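Local coordinates for capsule biosynthesis protein CapD proenzyme (Bacillus anthracis, PDB 3G9K) that cleaves the poly-gamma-D-glutamate capsule and, as a transpeptidase, joins it through an amide bond to meso-diaminopimelic acid in the peptidoglycan, at residues Phe81-Glu86 with Pro237-Gly242. Sequence-based numbering, arbitrary orientation.
Sequences FIDYRE and PPPFSG
Phe81 points its ring edge into the face of Phe240, a T-shaped pair that ties the antiparallel sheet of this gamma-glutamyltranspeptidase-family (NTN clan) chain, the N-terminal of two cut from one proenzyme, to the proline-rich loop between strand 231-235 and helix 242-254. The centroids lie 4.8 Å apart with the planes at 72°, and Phe81 CZ stands over the centre of the Phe240 ring. Phe81 gets there with CG anti to its backbone N (chi1 -175°), which carries the ring off strand 79-83 toward the loop. One face of the same ring takes Pro237 CD in a CH-pi contact, 3.8 Å from the centroid and displaced toward the CG side. This is the tight part, with Phe81 CG 3.5 Å from Pro237 CD. The loop is itself pinned by a hydrogen bond from Phe240 N to Pro237 O.

Packing thins toward Arg85, whose CD stays 4.5 Å from both Pro239 CG and Phe240 CE2, while its NH2 hydrogen-bonds to Ser56 OG of the second chain. This looser side is still buried, with Met60 of that chain packing on Arg85 and Phe240. In between, the Asp83 carboxylate meets the edge of Phe240, their planes 83° apart. OD2 is salt-bridged to Arg221 NH2 and OD1 to Arg55 NE of the second chain, which would help balance the buried charge. OD1 also closes an Asx turn, accepting Arg85 N at 3.0 Å, while OD2 touches Pro239 CD at 3.3 Å.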
ATOM      1  N   PHE A  81       4.215   5.014  13.514  1.00 22.15           N
ATOM      2  CA  PHE A  81       4.466   4.731  12.111  1.00 22.18           C
ATOM      3  C   PHE A  81       5.838   4.053  11.971  1.00 21.77           C
ATOM      4  O   PHE A  81       6.837   4.597  12.406  1.00 22.61           O
ATOM      5  CB  PHE A  81       4.442   5.992  11.236  1.00 21.33           C
ATOM      6  CG  PHE A  81       4.573   5.672   9.781  1.00 20.95           C
ATOM      7  CD1 PHE A  81       3.467   5.267   9.059  1.00 23.13           C
ATOM      8  CD2 PHE A  81       5.798   5.678   9.162  1.00 20.91           C
ATOM      9  CE1 PHE A  81       3.584   4.905   7.720  1.00 20.92           C
ATOM     10  CE2 PHE A  81       5.909   5.316   7.820  1.00 22.11           C
ATOM     11  CZ  PHE A  81       4.785   4.946   7.112  1.00 20.58           C
ATOM     12  N   ILE A  82       5.885   2.841  11.423  1.00 21.84           N
ATOM     13  CA  ILE A  82       7.177   2.214  11.170  1.00 21.31           C
ATOM     14  C   ILE A  82       7.545   2.292   9.663  1.00 21.57           C
ATOM     15  O   ILE A  82       6.817   1.799   8.801  1.00 20.88           O
ATOM     16  CB  ILE A  82       7.227   0.773  11.650  1.00 21.03           C
ATOM     17  CG1 ILE A  82       6.605   0.642  13.038  1.00 23.42           C
ATOM     18  CG2 ILE A  82       8.674   0.271  11.588  1.00 18.29           C
ATOM     19  CD1 ILE A  82       7.157   1.637  14.016  1.00 28.38           C
ATOM     20  N   ASP A  83       8.666   2.943   9.388  1.00 21.78           N
ATOM     21  CA  ASP A  83       9.198   3.137   8.058  1.00 21.38           C
ATOM     22  C   ASP A  83      10.250   2.055   7.757  1.00 21.96           C
ATOM     23  O   ASP A  83      11.375   2.110   8.271  1.00 21.75           O
ATOM     24  CB  ASP A  83       9.827   4.540   7.969  1.00 22.01           C
ATOM     25  CG  ASP A  83      10.384   4.856   6.567  1.00 23.41           C
ATOM     26  OD1 ASP A  83      10.606   3.923   5.761  1.00 25.02           O
ATOM     27  OD2 ASP A  83      10.552   6.044   6.230  1.00 26.75           O
ATOM     28  N   TYR A  84       9.895   1.087   6.909  1.00 20.13           N
ATOM     29  CA  TYR A  84      10.845   0.066   6.451  1.00 19.77           C
ATOM     30  C   TYR A  84      11.010   0.107   4.910  1.00 19.69           C
ATOM     31  O   TYR A  84      11.160  -0.901   4.225  1.00 18.54           O
ATOM     32  CB  TYR A  84      10.460  -1.328   6.987  1.00 19.22           C
ATOM     33  CG  TYR A  84       8.971  -1.670   6.819  1.00 17.70           C
ATOM     34  CD1 TYR A  84       8.524  -2.427   5.759  1.00 17.04           C
ATOM     35  CD2 TYR A  84       8.035  -1.219   7.724  1.00 18.65           C
ATOM     36  CE1 TYR A  84       7.190  -2.710   5.608  1.00 14.37           C
ATOM     37  CE2 TYR A  84       6.711  -1.483   7.573  1.00 18.22           C
ATOM     38  CZ  TYR A  84       6.285  -2.257   6.522  1.00 17.82           C
ATOM     39  OH  TYR A  84       4.935  -2.504   6.384  1.00 15.98           O
ATOM     40  N   ARG A  85      11.060   1.327   4.399  1.00 20.08           N
ATOM     41  CA  ARG A  85      11.320   1.572   3.036  1.00 22.81           C
ATOM     42  C   ARG A  85      12.792   1.268   2.773  1.00 22.22           C
ATOM     43  O   ARG A  85      13.636   1.451   3.669  1.00 20.57           O
ATOM     44  CB  ARG A  85      10.991   3.035   2.755  1.00 23.09           C
ATOM     45  CG  ARG A  85      10.997   3.402   1.322  1.00 27.52           C
ATOM     46  CD  ARG A  85      10.162   4.672   1.089  1.00 28.82           C
ATOM     47  NE  ARG A  85      10.312   5.149  -0.282  1.00 33.88           N
ATOM     48  CZ  ARG A  85       9.763   4.564  -1.342  1.00 32.84           C
ATOM     49  NH1 ARG A  85       9.021   3.463  -1.222  1.00 36.05           N
ATOM     50  NH2 ARG A  85       9.951   5.095  -2.541  1.00 35.56           N
ATOM     51  N   GLU A  86      13.090   0.835   1.555  1.00 21.56           N
ATOM     52  CA  GLU A  86      14.463   0.534   1.151  1.00 22.24           C
ATOM     53  C   GLU A  86      15.348   1.772   1.231  1.00 22.66           C
ATOM     54  O   GLU A  86      14.879   2.892   1.118  1.00 21.31           O
ATOM     55  CB  GLU A  86      14.536  -0.061  -0.257  1.00 23.23           C
ATOM     56  CG  GLU A  86      13.607  -1.183  -0.507  1.00 26.37           C
ATOM     57  CD  GLU A  86      12.285  -0.766  -1.129  1.00 26.77           C
ATOM     58  OE1 GLU A  86      11.725   0.335  -0.828  1.00 28.36           O
ATOM     59  OE2 GLU A  86      11.786  -1.591  -1.932  1.00 28.84           O
ATOM     60  N   PRO A 237       4.048   9.918   7.589  1.00 24.58           N
ATOM     61  CA  PRO A 237       4.908  11.106   7.483  1.00 24.78           C
ATOM     62  C   PRO A 237       5.990  11.008   6.407  1.00 25.86           C
ATOM     63  O   PRO A 237       6.215   9.920   5.844  1.00 26.10           O
ATOM     64  CB  PRO A 237       5.559  11.166   8.862  1.00 24.08           C
ATOM     65  CG  PRO A 237       5.714   9.742   9.240  1.00 24.79           C
ATOM     66  CD  PRO A 237       4.487   9.039   8.687  1.00 23.68           C
ATOM     67  N   PRO A 238       6.676  12.131   6.118  1.00 26.39           N
ATOM     68  CA  PRO A 238       7.832  12.100   5.231  1.00 26.36           C
ATOM     69  C   PRO A 238       8.788  10.968   5.572  1.00 27.16           C
ATOM     70  O   PRO A 238       9.054  10.698   6.764  1.00 27.88           O
ATOM     71  CB  PRO A 238       8.471  13.473   5.435  1.00 27.45           C
ATOM     72  CG  PRO A 238       7.358  14.334   5.763  1.00 26.36           C
ATOM     73  CD  PRO A 238       6.377  13.509   6.562  1.00 26.28           C
ATOM     74  N   PRO A 239       9.268  10.256   4.542  1.00 26.45           N
ATOM     75  CA  PRO A 239       9.171  10.485   3.089  1.00 26.20           C
ATOM     76  C   PRO A 239       7.865   9.975   2.423  1.00 25.59           C
ATOM     77  O   PRO A 239       7.713  10.096   1.200  1.00 26.29           O
ATOM     78  CB  PRO A 239      10.360   9.694   2.551  1.00 26.17           C
ATOM     79  CG  PRO A 239      10.384   8.494   3.436  1.00 27.55           C
ATOM     80  CD  PRO A 239       9.996   9.018   4.839  1.00 26.67           C
ATOM     81  N   PHE A 240       6.925   9.459   3.211  1.00 25.77           N
ATOM     82  CA  PHE A 240       5.595   9.069   2.695  1.00 25.41           C
ATOM     83  C   PHE A 240       4.792  10.357   2.436  1.00 25.90           C
ATOM     84  O   PHE A 240       5.233  11.448   2.829  1.00 26.04           O
ATOM     85  CB  PHE A 240       4.878   8.144   3.686  1.00 25.02           C
ATOM     86  CG  PHE A 240       5.473   6.740   3.765  1.00 25.68           C
ATOM     87  CD1 PHE A 240       4.797   5.669   3.214  1.00 26.79           C
ATOM     88  CD2 PHE A 240       6.701   6.512   4.384  1.00 26.39           C
ATOM     89  CE1 PHE A 240       5.322   4.374   3.280  1.00 24.25           C
ATOM     90  CE2 PHE A 240       7.256   5.225   4.454  1.00 24.03           C
ATOM     91  CZ  PHE A 240       6.562   4.159   3.893  1.00 24.96           C
ATOM     92  N   SER A 241       3.601  10.249   1.833  1.00 24.89           N
ATOM     93  CA  SER A 241       2.838  11.432   1.408  1.00 24.68           C
ATOM     94  C   SER A 241       1.465  11.592   2.071  1.00 22.54           C
ATOM     95  O   SER A 241       0.510  12.024   1.466  1.00 22.93           O
ATOM     96  CB  SER A 241       2.703  11.385  -0.109  1.00 24.54           C
ATOM     97  OG  SER A 241       3.990  11.610  -0.659  1.00 26.46           O
ATOM     98  N   GLY A 242       1.395  11.288   3.342  1.00 22.12           N
ATOM     99  CA  GLY A 242       0.195  11.569   4.111  1.00 22.74           C
ATOM    100  C   GLY A 242      -0.110  13.056   4.228  1.00 22.92           C
ATOM    101  O   GLY A 242      -1.270  13.432   4.227  1.00 21.66           O
TER